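Local coordinates for protein general negative regulator of transcription subunit 2 (Saccharomyces cerevisiae, PDB 4BY6) that serves as a core subunit of the CCR4-NOT complex, required for its integrity, and acts in mRNA deadenylation and in negative regulation of transcription, at residues 114-119 with 126-131. Numbering follows the deposited sequence.
Sequences FLFYKH and ELTYLE
Thr-128 sets its two branches against neighbouring residues of the facing helix: CG2 lies 3.8 Å from CB of Leu-115 and 4.0 Å from its CD1, while OG1 stands 3.5 Å from CB of Phe-116. The side chains of Thr-128 and Leu-115 cross at about a right angle. OG1 also comes to the edge of the Phe-116 ring, near its plane, 4.1 Å from CD1. With CG of Phe-116 anti to the backbone N (chi1 172°), the ring reaches on past Thr-128 until CE1 lies 4.4 Å from CB of Tyr-129, a loose apolar touch. These residues join helices 109-118 and 123-134, a helical hairpin within the NOT2/NOT3/NOT5 C-terminal region, the N-to-C directions of the two segments 138° apart and their axes 8.7 Å apart at closest approach. The backbones come close at the threonine, where CA of Phe-116 and CA of Thr-128 are 6.0 Å apart. The hydroxyl is satisfied within its own helix, chiefly by Ile-124 O, with Gln-125 O as a second acceptor; chi1 of 50° suits these bonds and faces the methyl to Leu-115. A valine here would probably leave the Ile-124 carbonyl without its hydroxyl partner. Farther out, the Phe-116 ring meets Trp-146 and Tyr-139 of the antiparallel sheet edge-to-face, and an aromatic side chain of another protein chain packs on Leu-115. Gln-125 NE2 bonds to Phe-116 O, a polar link between the two helices.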
loop_
_atom_site.group_PDB
_atom_site.type_symbol
_atom_site.label_atom_id
_atom_site.label_comp_id
_atom_site.label_asym_id
_atom_site.label_seq_id
_atom_site.Cartn_x
_atom_site.Cartn_y
_atom_site.Cartn_z
ATOM N N PHE E 114 1.670 -5.990 31.364
ATOM C CA PHE E 114 1.263 -5.127 30.267
ATOM C C PHE E 114 1.285 -3.651 30.674
ATOM O O PHE E 114 1.908 -2.806 30.015
ATOM C CB PHE E 114 -0.130 -5.511 29.803
ATOM C CG PHE E 114 -0.629 -4.696 28.669
ATOM C CD1 PHE E 114 -0.453 -5.135 27.360
ATOM C CD2 PHE E 114 -1.289 -3.488 28.904
ATOM C CE1 PHE E 114 -0.915 -4.381 26.285
ATOM C CE2 PHE E 114 -1.762 -2.716 27.831
ATOM C CZ PHE E 114 -1.576 -3.167 26.523
ATOM N N LEU E 115 0.582 -3.344 31.758
ATOM C CA LEU E 115 0.577 -1.981 32.275
ATOM C C LEU E 115 1.978 -1.470 32.626
ATOM O O LEU E 115 2.357 -0.368 32.231
ATOM C CB LEU E 115 -0.321 -1.908 33.502
ATOM C CG LEU E 115 -1.796 -2.001 33.162
ATOM C CD1 LEU E 115 -2.589 -2.182 34.451
ATOM C CD2 LEU E 115 -2.224 -0.737 32.385
ATOM N N PHE E 116 2.744 -2.281 33.356
ATOM C CA PHE E 116 4.092 -1.915 33.789
ATOM C C PHE E 116 5.016 -1.585 32.601
ATOM O O PHE E 116 5.879 -0.715 32.689
ATOM C CB PHE E 116 4.691 -3.049 34.623
ATOM C CG PHE E 116 6.147 -2.869 34.955
ATOM C CD1 PHE E 116 6.533 -2.177 36.086
ATOM C CD2 PHE E 116 7.137 -3.405 34.129
ATOM C CE1 PHE E 116 7.878 -2.016 36.408
ATOM C CE2 PHE E 116 8.488 -3.259 34.441
ATOM C CZ PHE E 116 8.860 -2.568 35.585
ATOM N N TYR E 117 4.836 -2.295 31.496
ATOM C CA TYR E 117 5.646 -2.064 30.314
ATOM C C TYR E 117 5.033 -1.026 29.380
ATOM O O TYR E 117 5.666 -0.652 28.400
ATOM C CB TYR E 117 5.853 -3.358 29.544
ATOM C CG TYR E 117 6.909 -4.253 30.124
ATOM C CD1 TYR E 117 8.262 -3.955 29.977
ATOM C CD2 TYR E 117 6.563 -5.406 30.819
ATOM C CE1 TYR E 117 9.244 -4.777 30.493
ATOM C CE2 TYR E 117 7.544 -6.236 31.351
ATOM C CZ TYR E 117 8.884 -5.919 31.178
ATOM O OH TYR E 117 9.854 -6.749 31.713
ATOM N N LYS E 118 3.804 -0.578 29.644
ATOM C CA LYS E 118 3.170 0.368 28.716
ATOM C C LYS E 118 3.140 1.820 29.206
ATOM O O LYS E 118 3.049 2.747 28.395
ATOM C CB LYS E 118 1.745 -0.064 28.379
ATOM C CG LYS E 118 1.286 0.465 27.033
ATOM C CD LYS E 118 -0.238 0.537 26.904
ATOM C CE LYS E 118 -0.664 1.157 25.570
ATOM N NZ LYS E 118 -2.112 0.927 25.293
ATOM N N HIS E 119 3.222 2.021 30.519
ATOM C CA HIS E 119 3.113 3.367 31.088
ATOM C C HIS E 119 4.257 3.744 32.036
ATOM O O HIS E 119 4.061 3.846 33.249
ATOM C CB HIS E 119 1.766 3.501 31.801
ATOM C CG HIS E 119 0.612 3.206 30.907
ATOM N ND1 HIS E 119 0.166 4.101 29.958
ATOM C CD2 HIS E 119 -0.172 2.103 30.785
ATOM C CE1 HIS E 119 -0.853 3.571 29.297
ATOM N NE2 HIS E 119 -1.073 2.360 29.780
ATOM N N GLU E 126 3.985 2.186 39.064
ATOM C CA GLU E 126 4.327 1.955 40.458
ATOM C C GLU E 126 3.355 0.968 41.155
ATOM O O GLU E 126 3.765 0.130 41.976
ATOM C CB GLU E 126 4.354 3.273 41.220
ATOM C CG GLU E 126 4.751 3.129 42.679
ATOM C CD GLU E 126 6.240 2.878 42.867
ATOM O OE1 GLU E 126 7.019 3.050 41.901
ATOM O OE2 GLU E 126 6.626 2.482 43.983
ATOM N N LEU E 127 2.069 1.076 40.854
ATOM C CA LEU E 127 1.117 0.204 41.510
ATOM C C LEU E 127 1.293 -1.250 41.029
ATOM O O LEU E 127 1.255 -2.193 41.829
ATOM C CB LEU E 127 -0.306 0.710 41.280
ATOM C CG LEU E 127 -0.722 1.984 42.035
ATOM C CD1 LEU E 127 -2.205 2.194 41.891
ATOM C CD2 LEU E 127 -0.355 1.965 43.520
ATOM N N THR E 128 1.522 -1.435 39.735
ATOM C CA THR E 128 1.769 -2.781 39.230
ATOM C C THR E 128 3.108 -3.334 39.742
ATOM O O THR E 128 3.250 -4.524 39.974
ATOM C CB THR E 128 1.741 -2.827 37.695
ATOM O OG1 THR E 128 2.573 -1.790 37.159
ATOM C CG2 THR E 128 0.317 -2.632 37.202
ATOM N N TYR E 129 4.100 -2.477 39.902
ATOM C CA TYR E 129 5.327 -2.926 40.522
ATOM C C TYR E 129 5.054 -3.437 41.943
ATOM O O TYR E 129 5.521 -4.509 42.333
ATOM C CB TYR E 129 6.365 -1.801 40.562
ATOM C CG TYR E 129 7.512 -2.112 41.497
ATOM C CD1 TYR E 129 8.558 -2.910 41.084
ATOM C CD2 TYR E 129 7.518 -1.650 42.815
ATOM C CE1 TYR E 129 9.608 -3.203 41.931
ATOM C CE2 TYR E 129 8.561 -1.945 43.672
ATOM C CZ TYR E 129 9.607 -2.724 43.223
ATOM O OH TYR E 129 10.655 -3.048 44.057
ATOM N N LEU E 130 4.302 -2.669 42.721
ATOM C CA LEU E 130 4.049 -3.068 44.109
ATOM C C LEU E 130 3.237 -4.354 44.203
ATOM O O LEU E 130 3.501 -5.201 45.061
ATOM C CB LEU E 130 3.334 -1.956 44.862
ATOM C CG LEU E 130 4.149 -0.678 44.999
ATOM C CD1 LEU E 130 3.266 0.428 45.492
ATOM C CD2 LEU E 130 5.319 -0.891 45.925
ATOM N N GLU E 131 2.256 -4.489 43.312
ATOM C CA GLU E 131 1.387 -5.658 43.287
ATOM C C GLU E 131 2.148 -6.913 42.831
ATOM O O GLU E 131 1.976 -8.009 43.378
ATOM C CB GLU E 131 0.196 -5.391 42.385
ATOM C CG GLU E 131 -0.742 -6.550 42.238
ATOM C CD GLU E 131 -1.503 -6.873 43.504
ATOM O OE1 GLU E 131 -1.655 -5.983 44.371
ATOM O OE2 GLU E 131 -1.954 -8.032 43.624
#